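Local structure of beta-1,3-xylanase (Alcaligenes sp., 2COV) at residues Gln21-Tyr26 and Val39-Tyr44; Phe59-Gly64 and Ile88-Gln93; Leu69-Glu74 and Gln82-Asn87. The protein probably binds beta-1,3-xylan, serving as the family 31 carbohydrate-binding module of a beta-1,3-xylanase. All coordinates share one frame; numbering follows the deposited sequence.

Contact 1: residues Gln21-Tyr26 and Val39-Tyr44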
loop_
_atom_site.group_PDB
_atom_site.type_symbol
_atom_site.label_atom_id
_atom_site.label_comp_id
_atom_site.label_asym_id
_atom_site.label_seq_id
_atom_site.Cartn_x
_atom_site.Cartn_y
_atom_site.Cartn_z
ATOM N N GLN A 21 24.219 -13.932 -12.766
ATOM C CA GLN A 21 23.853 -12.776 -11.949
ATOM C C GLN A 21 22.636 -12.032 -12.509
ATOM O O GLN A 21 22.433 -10.920 -12.142
ATOM C CB GLN A 21 24.984 -11.816 -11.742
ATOM C CG GLN A 21 25.383 -11.217 -13.097
ATOM C CD GLN A 21 26.536 -11.971 -13.649
ATOM O OE1 GLN A 21 26.409 -12.632 -14.704
ATOM N NE2 GLN A 21 27.672 -11.957 -12.895
ATOM N N GLU A 22 21.857 -12.656 -13.384
ATOM C CA GLU A 22 20.677 -11.992 -13.962
ATOM C C GLU A 22 19.484 -12.963 -14.061
ATOM O O GLU A 22 19.585 -14.083 -14.567
ATOM C CB GLU A 22 20.967 -11.424 -15.366
ATOM C CG GLU A 22 21.728 -10.039 -15.358
ATOM C CD GLU A 22 21.657 -9.305 -16.679
ATOM O OE1 GLU A 22 21.936 -8.063 -16.596
ATOM O OE2 GLU A 22 21.340 -9.976 -17.732
ATOM N N ILE A 23 18.340 -12.464 -13.615
ATOM C CA ILE A 23 17.047 -13.156 -13.650
ATOM C C ILE A 23 16.105 -12.330 -14.519
ATOM O O ILE A 23 16.127 -11.127 -14.424
ATOM C CB ILE A 23 16.477 -13.323 -12.215
ATOM C CG1 ILE A 23 15.231 -14.209 -12.218
ATOM C CG2 ILE A 23 16.193 -11.982 -11.567
ATOM C CD1 ILE A 23 14.698 -14.438 -10.829
ATOM N N GLU A 24 15.324 -12.998 -15.381
ATOM C CA GLU A 24 14.254 -12.312 -16.106
ATOM C C GLU A 24 12.966 -12.744 -15.414
ATOM O O GLU A 24 12.645 -13.912 -15.362
ATOM C CB GLU A 24 14.254 -12.756 -17.563
ATOM C CG GLU A 24 13.077 -12.118 -18.346
ATOM C CD GLU A 24 13.025 -12.498 -19.788
ATOM O OE1 GLU A 24 12.867 -13.679 -20.067
ATOM O OE2 GLU A 24 13.060 -11.630 -20.630
ATOM N N VAL A 25 12.204 -11.774 -15.008
ATOM C CA VAL A 25 10.884 -11.981 -14.386
ATOM C C VAL A 25 9.859 -11.704 -15.442
ATOM O O VAL A 25 9.986 -10.756 -16.218
ATOM C CB VAL A 25 10.698 -11.065 -13.174
ATOM C CG1 VAL A 25 9.328 -11.226 -12.568
ATOM C CG2 VAL A 25 11.819 -11.299 -12.128
ATOM N N TYR A 26 8.847 -12.530 -15.564
ATOM C CA TYR A 26 7.822 -12.310 -16.572
ATOM C C TYR A 26 6.450 -12.773 -16.121
ATOM O O TYR A 26 6.263 -13.554 -15.220
ATOM C CB TYR A 26 8.194 -13.010 -17.870
ATOM C CG TYR A 26 8.189 -14.539 -17.806
ATOM C CD1 TYR A 26 7.031 -15.262 -18.009
ATOM C CD2 TYR A 26 9.368 -15.265 -17.593
ATOM C CE1 TYR A 26 7.024 -16.650 -17.966
ATOM C CE2 TYR A 26 9.350 -16.627 -17.563
ATOM C CZ TYR A 26 8.204 -17.332 -17.730
ATOM O OH TYR A 26 8.223 -18.730 -17.719
ATOM N N VAL A 39 7.185 -4.837 -13.720
ATOM C CA VAL A 39 7.738 -6.076 -13.235
ATOM C C VAL A 39 8.717 -5.701 -12.133
ATOM O O VAL A 39 9.509 -4.809 -12.301
ATOM C CB VAL A 39 8.443 -6.776 -14.411
ATOM C CG1 VAL A 39 9.008 -8.030 -13.941
ATOM C CG2 VAL A 39 7.475 -7.007 -15.591
ATOM N N CYS A 40 8.693 -6.447 -11.029
ATOM C CA CYS A 40 9.522 -6.091 -9.865
ATOM C C CYS A 40 10.170 -7.319 -9.263
ATOM O O CYS A 40 9.617 -8.439 -9.283
ATOM C CB CYS A 40 8.700 -5.437 -8.745
ATOM S SG CYS A 40 7.392 -4.329 -9.294
ATOM N N LEU A 41 11.337 -7.064 -8.680
ATOM C CA LEU A 41 12.063 -8.081 -7.900
ATOM C C LEU A 41 12.350 -7.431 -6.554
ATOM O O LEU A 41 13.012 -6.390 -6.485
ATOM C CB LEU A 41 13.411 -8.411 -8.594
ATOM C CG LEU A 41 14.142 -9.588 -8.026
ATOM C CD1 LEU A 41 13.478 -10.859 -8.439
ATOM C CD2 LEU A 41 15.648 -9.612 -8.445
ATOM N N ASN A 42 11.851 -8.038 -5.494
ATOM C CA ASN A 42 11.983 -7.462 -4.183
ATOM C C ASN A 42 11.558 -6.002 -4.115
ATOM O O ASN A 42 12.160 -5.148 -3.403
ATOM C CB ASN A 42 13.409 -7.613 -3.590
ATOM C CG ASN A 42 13.749 -9.003 -3.159
ATOM O OD1 ASN A 42 12.887 -9.913 -3.157
ATOM N ND2 ASN A 42 14.995 -9.227 -2.806
ATOM N N ASP A 43 10.454 -5.689 -4.797
ATOM C CA ASP A 43 9.858 -4.360 -4.785
ATOM C C ASP A 43 10.686 -3.266 -5.470
ATOM O O ASP A 43 10.418 -2.081 -5.323
ATOM C CB ASP A 43 9.439 -3.869 -3.351
ATOM C CG ASP A 43 8.793 -4.944 -2.541
ATOM O OD1 ASP A 43 9.373 -5.407 -1.495
ATOM O OD2 ASP A 43 7.704 -5.390 -2.971
ATOM N N TYR A 44 11.700 -3.675 -6.240
ATOM C CA TYR A 44 12.416 -2.790 -7.182
ATOM C C TYR A 44 11.720 -3.006 -8.528
ATOM O O TYR A 44 11.755 -4.117 -9.029
ATOM C CB TYR A 44 13.883 -3.176 -7.235
ATOM C CG TYR A 44 14.649 -2.379 -8.242
ATOM C CD1 TYR A 44 15.196 -1.172 -7.904
ATOM C CD2 TYR A 44 14.839 -2.853 -9.520
ATOM C CE1 TYR A 44 15.905 -0.451 -8.854
ATOM C CE2 TYR A 44 15.563 -2.088 -10.451
ATOM C CZ TYR A 44 16.046 -0.892 -10.118
ATOM O OH TYR A 44 16.776 -0.150 -11.040
#
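V25 and V39 meet methyl to methyl, and their contact leads a small interface made mainly of aliphatic side chains. CG1 of V25 lies 3.5 Å from CG1 of V39, tighter than usual for two methyl carbons. In both residues CG1 stands anti to the backbone N (chi1 177° in V25, -180° in V39), and the two valines pass flank to flank, running opposite ways.

L41 spreads its two branches over two partners. Its CD1 touches CG2 of V25 at 4.1 Å, while its CD2 reaches CG2 of I23 at 4.0 Å; both pairs cross obliquely. I23 and V25, two apart on an extended strand, point the same way, as do V39 and L41. Branched aliphatic residues suit these places: short valines fill the closer end of the interface, and the longer isoleucine and leucine meet where the strands diverge.

The strand axes come within 7.3 Å, their N-to-C directions 134° apart, too far from each other for backbone pairing. Strand 22-28 instead bonds to strands 13-19 and 54-60. L41 also rests on F59 and on Y67 and L69 of strand 66-75, and V25 touches L69, placing the contact in the buried core between facing parts of a curved antiparallel sheet.

Contact 2: residues Phe59-Gly64 and Ile88-Gln93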
loop_
_atom_site.group_PDB
_atom_site.type_symbol
_atom_site.label_atom_id
_atom_site.label_comp_id
_atom_site.label_asym_id
_atom_site.label_seq_id
_atom_site.Cartn_x
_atom_site.Cartn_y
_atom_site.Cartn_z
ATOM N N PHE A 59 16.827 -8.329 -14.066
ATOM C CA PHE A 59 17.334 -7.750 -12.831
ATOM C C PHE A 59 18.590 -8.481 -12.410
ATOM O O PHE A 59 18.803 -9.624 -12.773
ATOM C CB PHE A 59 16.302 -8.003 -11.704
ATOM C CG PHE A 59 14.942 -7.409 -11.971
ATOM C CD1 PHE A 59 14.017 -8.105 -12.688
ATOM C CD2 PHE A 59 14.618 -6.179 -11.513
ATOM C CE1 PHE A 59 12.778 -7.544 -12.963
ATOM C CE2 PHE A 59 13.375 -5.635 -11.731
ATOM C CZ PHE A 59 12.464 -6.327 -12.474
ATOM N N ASN A 60 19.396 -7.813 -11.600
ATOM C CA ASN A 60 20.502 -8.483 -10.919
ATOM C C ASN A 60 19.934 -9.480 -9.916
ATOM O O ASN A 60 18.946 -9.158 -9.238
ATOM C CB ASN A 60 21.359 -7.476 -10.161
ATOM C CG ASN A 60 21.975 -6.424 -11.048
ATOM O OD1 ASN A 60 22.498 -6.699 -12.136
ATOM N ND2 ASN A 60 21.920 -5.202 -10.561
ATOM N N ALA A 61 20.551 -10.619 -9.759
ATOM C CA ALA A 61 20.143 -11.606 -8.755
ATOM C C ALA A 61 21.300 -12.519 -8.421
ATOM O O ALA A 61 22.328 -12.545 -9.106
ATOM C CB ALA A 61 18.953 -12.424 -9.240
ATOM N N VAL A 62 21.109 -13.342 -7.401
ATOM C CA VAL A 62 22.142 -14.289 -6.939
ATOM C C VAL A 62 21.501 -15.661 -6.864
ATOM O O VAL A 62 20.486 -15.832 -6.211
ATOM C CB VAL A 62 22.672 -13.882 -5.577
ATOM C CG1 VAL A 62 23.633 -14.943 -5.015
ATOM C CG2 VAL A 62 23.332 -12.560 -5.681
ATOM N N LEU A 63 22.059 -16.631 -7.551
ATOM C CA LEU A 63 21.556 -17.990 -7.514
ATOM C C LEU A 63 21.425 -18.506 -6.084
ATOM O O LEU A 63 22.360 -18.355 -5.289
ATOM C CB LEU A 63 22.431 -18.942 -8.325
ATOM C CG LEU A 63 22.280 -18.867 -9.821
ATOM C CD1 LEU A 63 23.501 -19.567 -10.446
ATOM C CD2 LEU A 63 20.953 -19.476 -10.234
ATOM N N GLY A 64 20.263 -19.130 -5.777
ATOM C CA GLY A 64 19.986 -19.694 -4.472
ATOM C C GLY A 64 19.381 -18.756 -3.495
ATOM O O GLY A 64 18.989 -19.214 -2.417
ATOM N N ILE A 88 9.884 -16.786 -4.893
ATOM C CA ILE A 88 10.642 -17.802 -5.616
ATOM C C ILE A 88 12.078 -17.886 -5.070
ATOM O O ILE A 88 12.549 -16.992 -4.376
ATOM C CB ILE A 88 10.657 -17.583 -7.182
ATOM C CG1 ILE A 88 11.345 -16.284 -7.570
ATOM C CG2 ILE A 88 9.255 -17.621 -7.712
ATOM C CD1 ILE A 88 12.905 -16.340 -7.687
ATOM N N THR A 89 12.694 -19.000 -5.371
ATOM C CA THR A 89 14.149 -19.149 -5.248
ATOM C C THR A 89 14.797 -19.111 -6.624
ATOM O O THR A 89 14.337 -19.789 -7.519
ATOM C CB THR A 89 14.465 -20.455 -4.526
ATOM O OG1 THR A 89 13.864 -20.452 -3.221
ATOM C CG2 THR A 89 15.999 -20.675 -4.395
ATOM N N PHE A 90 15.808 -18.295 -6.782
ATOM C CA PHE A 90 16.438 -18.159 -8.076
ATOM C C PHE A 90 17.317 -19.362 -8.408
ATOM O O PHE A 90 18.227 -19.689 -7.631
ATOM C CB PHE A 90 17.245 -16.873 -8.140
ATOM C CG PHE A 90 17.952 -16.611 -9.439
ATOM C CD1 PHE A 90 17.384 -16.936 -10.620
ATOM C CD2 PHE A 90 19.196 -16.032 -9.434
ATOM C CE1 PHE A 90 18.025 -16.687 -11.809
ATOM C CE2 PHE A 90 19.845 -15.755 -10.600
ATOM C CZ PHE A 90 19.277 -16.100 -11.793
ATOM N N THR A 91 16.956 -20.064 -9.472
ATOM C CA THR A 91 17.640 -21.252 -9.946
ATOM C C THR A 91 17.940 -21.085 -11.434
ATOM O O THR A 91 17.563 -20.095 -12.030
ATOM C CB THR A 91 16.717 -22.498 -9.857
ATOM O OG1 THR A 91 15.565 -22.300 -10.733
ATOM C CG2 THR A 91 16.149 -22.706 -8.430
ATOM N N THR A 92 18.550 -22.132 -12.016
ATOM C CA THR A 92 18.946 -22.123 -13.400
ATOM C C THR A 92 17.823 -22.509 -14.388
ATOM O O THR A 92 18.104 -22.678 -15.573
ATOM C CB THR A 92 20.161 -23.000 -13.627
ATOM O OG1 THR A 92 19.768 -24.297 -13.176
ATOM C CG2 THR A 92 21.363 -22.437 -12.870
ATOM N N GLN A 93 16.533 -22.518 -13.960
ATOM C CA GLN A 93 15.471 -22.889 -14.919
ATOM C C GLN A 93 15.349 -21.886 -16.056
ATOM O O GLN A 93 15.483 -20.713 -15.821
ATOM C CB GLN A 93 14.114 -22.978 -14.215
ATOM C CG GLN A 93 13.563 -21.669 -13.682
ATOM C CD GLN A 93 12.157 -21.805 -13.070
ATOM O OE1 GLN A 93 11.886 -22.745 -12.308
ATOM N NE2 GLN A 93 11.294 -20.879 -13.372
#
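The phenyl ring of F90 is the apolar centre of this contact, met by L63 and A61. L63 lays its CD2 methyl over the middle of one ring face, 3.9 Å from the centroid and 12° off the ring normal, a clear CH-pi contact. A61 CB approaches the ring obliquely, 3.6 Å from CD2 of F90, and the backbone of V62 borders the ring edge, with V62 C 3.5 Å from the same CD2 atom. CG of F90, anti to the backbone N (chi1 -180°), is directed toward 61-63. Alanine suits the close approach with its single methyl, whereas leucine is long enough to cover the ring. The same L63 CD2 also packs on T91 C at 3.6 Å and on the methyl CG2 of T92.

One hydrogen bond joins the backbones: G64 N donates to F90 O at 2.8 Å, nearly straight at 168° and in the carbonyl plane. G64 has a positive phi, which glycine adopts readily. Nearby, T89 CG2 lies against G64 O, while T89 OG1 bonds D66.

Buried F90 also touches I23 and joins F15, Y17 and Y67 in an aromatic group. The segments continuing from strands 54-60 and 80-89 thus meet at the edge of the core, F90 turned inward and partly exposed L63 on its outer side, in a beta-sandwich consistent with the immunoglobulin-like folds of the E-set clan.

Contact 3: residues Leu69-Glu74 and Gln82-Asn87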
loop_
_atom_site.group_PDB
_atom_site.type_symbol
_atom_site.label_atom_id
_atom_site.label_comp_id
_atom_site.label_asym_id
_atom_site.label_seq_id
_atom_site.Cartn_x
_atom_site.Cartn_y
_atom_site.Cartn_z
ATOM N N LEU A 69 8.655 -11.841 -6.378
ATOM C CA LEU A 69 8.295 -11.297 -7.711
ATOM C C LEU A 69 7.025 -10.517 -7.596
ATOM O O LEU A 69 6.081 -10.957 -6.912
ATOM C CB LEU A 69 8.064 -12.471 -8.687
ATOM C CG LEU A 69 9.130 -13.574 -8.786
ATOM C CD1 LEU A 69 8.787 -14.543 -9.934
ATOM C CD2 LEU A 69 10.513 -12.962 -8.925
ATOM N N THR A 70 6.909 -9.421 -8.330
ATOM C CA THR A 70 5.624 -8.716 -8.424
ATOM C C THR A 70 5.402 -8.309 -9.871
ATOM O O THR A 70 6.304 -7.942 -10.598
ATOM C CB THR A 70 5.634 -7.412 -7.598
ATOM O OG1 THR A 70 5.954 -7.729 -6.232
ATOM C CG2 THR A 70 4.340 -6.640 -7.619
ATOM N N PHE A 71 4.121 -8.436 -10.249
ATOM C CA PHE A 71 3.662 -7.928 -11.528
ATOM C C PHE A 71 2.479 -7.041 -11.258
ATOM O O PHE A 71 1.528 -7.433 -10.559
ATOM C CB PHE A 71 3.225 -9.052 -12.461
ATOM C CG PHE A 71 2.796 -8.592 -13.831
ATOM C CD1 PHE A 71 3.662 -7.868 -14.617
ATOM C CD2 PHE A 71 1.555 -8.807 -14.343
ATOM C CE1 PHE A 71 3.303 -7.367 -15.858
ATOM C CE2 PHE A 71 1.175 -8.369 -15.598
ATOM C CZ PHE A 71 2.030 -7.646 -16.324
ATOM N N LYS A 72 2.586 -5.810 -11.729
ATOM C CA LYS A 72 1.535 -4.813 -11.628
ATOM C C LYS A 72 1.074 -4.414 -13.011
ATOM O O LYS A 72 1.890 -4.143 -13.865
ATOM C CB LYS A 72 2.021 -3.537 -10.909
ATOM C CG LYS A 72 2.852 -3.723 -9.702
ATOM C CD LYS A 72 3.164 -2.437 -8.998
ATOM C CE LYS A 72 4.054 -2.625 -7.788
ATOM N NZ LYS A 72 4.380 -1.348 -7.116
ATOM N N VAL A 73 -0.228 -4.386 -13.228
ATOM C CA VAL A 73 -0.717 -4.121 -14.551
ATOM C C VAL A 73 -1.964 -3.295 -14.577
ATOM O O VAL A 73 -2.896 -3.534 -13.796
ATOM C CB VAL A 73 -0.872 -5.455 -15.340
ATOM C CG1 VAL A 73 -1.954 -6.405 -14.771
ATOM C CG2 VAL A 73 -1.126 -5.182 -16.828
ATOM N N GLU A 74 -2.017 -2.322 -15.472
ATOM C CA GLU A 74 -3.222 -1.513 -15.751
ATOM C C GLU A 74 -4.279 -2.400 -16.332
ATOM O O GLU A 74 -4.023 -3.263 -17.139
ATOM C CB GLU A 74 -2.809 -0.437 -16.757
ATOM C CG GLU A 74 -3.795 0.659 -16.945
ATOM C CD GLU A 74 -4.970 0.327 -17.861
ATOM O OE1 GLU A 74 -4.796 -0.268 -18.950
ATOM O OE2 GLU A 74 -6.116 0.737 -17.468
ATOM N N GLN A 82 -4.361 -4.711 -11.469
ATOM C CA GLN A 82 -4.105 -5.959 -10.757
ATOM C C GLN A 82 -2.650 -5.991 -10.335
ATOM O O GLN A 82 -1.786 -5.548 -11.063
ATOM C CB GLN A 82 -4.426 -7.139 -11.661
ATOM C CG GLN A 82 -5.773 -7.332 -12.053
ATOM C CD GLN A 82 -6.026 -8.699 -12.706
ATOM O OE1 GLN A 82 -5.426 -9.616 -12.305
ATOM N NE2 GLN A 82 -6.941 -8.758 -13.683
ATOM N N ILE A 83 -2.424 -6.468 -9.124
ATOM C CA ILE A 83 -1.077 -6.677 -8.588
ATOM C C ILE A 83 -0.943 -8.080 -8.082
ATOM O O ILE A 83 -1.719 -8.519 -7.289
ATOM C CB ILE A 83 -0.727 -5.642 -7.494
ATOM C CG1 ILE A 83 -0.814 -4.208 -8.057
ATOM C CG2 ILE A 83 0.672 -5.927 -6.944
ATOM C CD1 ILE A 83 -0.430 -3.143 -7.095
ATOM N N LEU A 84 0.047 -8.778 -8.578
ATOM C CA LEU A 84 0.327 -10.165 -8.244
ATOM C C LEU A 84 1.692 -10.303 -7.602
ATOM O O LEU A 84 2.627 -9.738 -8.148
ATOM C CB LEU A 84 0.275 -11.083 -9.481
ATOM C CG LEU A 84 -1.013 -11.156 -10.269
ATOM C CD1 LEU A 84 -1.005 -10.088 -11.344
ATOM C CD2 LEU A 84 -1.139 -12.425 -11.011
ATOM N N ASP A 85 1.779 -11.047 -6.492
ATOM C CA ASP A 85 3.050 -11.319 -5.858
ATOM C C ASP A 85 3.269 -12.795 -5.748
ATOM O O ASP A 85 2.342 -13.515 -5.387
ATOM C CB ASP A 85 3.120 -10.689 -4.448
ATOM C CG ASP A 85 2.827 -9.161 -4.382
ATOM O OD1 ASP A 85 3.547 -8.424 -5.017
ATOM O OD2 ASP A 85 1.827 -8.695 -3.688
ATOM N N ARG A 86 4.510 -13.247 -5.921
ATOM C CA ARG A 86 4.865 -14.639 -5.537
ATOM C C ARG A 86 6.309 -14.695 -5.118
ATOM O O ARG A 86 7.153 -14.048 -5.732
ATOM C CB ARG A 86 4.563 -15.571 -6.659
ATOM C CG ARG A 86 5.490 -15.560 -7.829
ATOM C CD ARG A 86 5.187 -16.679 -8.895
ATOM N NE ARG A 86 5.492 -17.998 -8.288
ATOM C CZ ARG A 86 5.967 -19.043 -8.976
ATOM N NH1 ARG A 86 6.146 -19.054 -10.289
ATOM N NH2 ARG A 86 6.242 -20.171 -8.335
ATOM N N ASN A 87 6.625 -15.560 -4.179
ATOM C CA ASN A 87 8.027 -15.788 -3.768
ATOM C C ASN A 87 8.622 -16.947 -4.493
ATOM O O ASN A 87 7.973 -17.996 -4.683
ATOM C CB ASN A 87 8.106 -16.083 -2.258
ATOM C CG ASN A 87 7.655 -14.969 -1.383
ATOM O OD1 ASN A 87 7.626 -13.818 -1.786
ATOM N ND2 ASN A 87 7.322 -15.337 -0.113
#
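Q82 pairs with V73 in the antiparallel beta hairpin of strands 66-75 and 80-89. Their backbones exchange two hydrogen bonds, and CB of Q82 lies 4.0 Å from V73 CG1, a beta-branched neighbour suited to an extended strand. At the non-hydrogen-bonded pair I83-K72, the aliphatic part of the lysine runs beside the isoleucine, K72 CG to I83 CG1 4.0 Å, while its amine leads away. I83 CG2 also meets T70 CG2 at 3.8 Å.

L84 pairs with F71 on the opposite face of the sheet. L84 N donates to F71 O at 2.8 Å with an angle of 171°, and L84 CD1 sits at the edge of the F71 ring, 4.1 Å from CD2. This large ring also meets H27, W32 and F55 in the core. The backbone of 82-86 additionally forms an antiparallel ladder with a neighbouring subunit, extending the sheet across the interface.

D85 faces T70, whose short hydroxyl side chain suits a direct bond to a carboxylate. T70 OG1 donates to D85 OD1 at 2.8 Å, meeting that oxygen nearly along its C-O bond, while OD2 has a weak bond to Q81 of the neighbouring subunit. R86 and L69 form another hydrogen-bonded pair; R86 NH1 bonds F13 O, and the aliphatic stem of the arginine packs on the leucine, R86 CG lying 4.0 Å from L69 CD1.

How the contacts relate
After strand 13-19, the chain lays down strand 22-28, and contact 1 closes the loop back to it when strand 37-41 arrives. Contact 2 opens afterwards at 59-64, beside contact 1: strands 22-28 and 54-60 are sheet neighbours, with probable backbone hydrogen bonds from F59 N to I23 O and from A61 N to Q21 O. The chain then makes the hairpin of contact 3, nested inside the longer loop that contact 2 closes at 88-93. Strand 66-75 bonds strand 37-41 through C40 N and T70 O, tying contact 3 to contact 1. L69 CD2 touches V25 and L41 of contact 1 and I88 of the 88-93 segment.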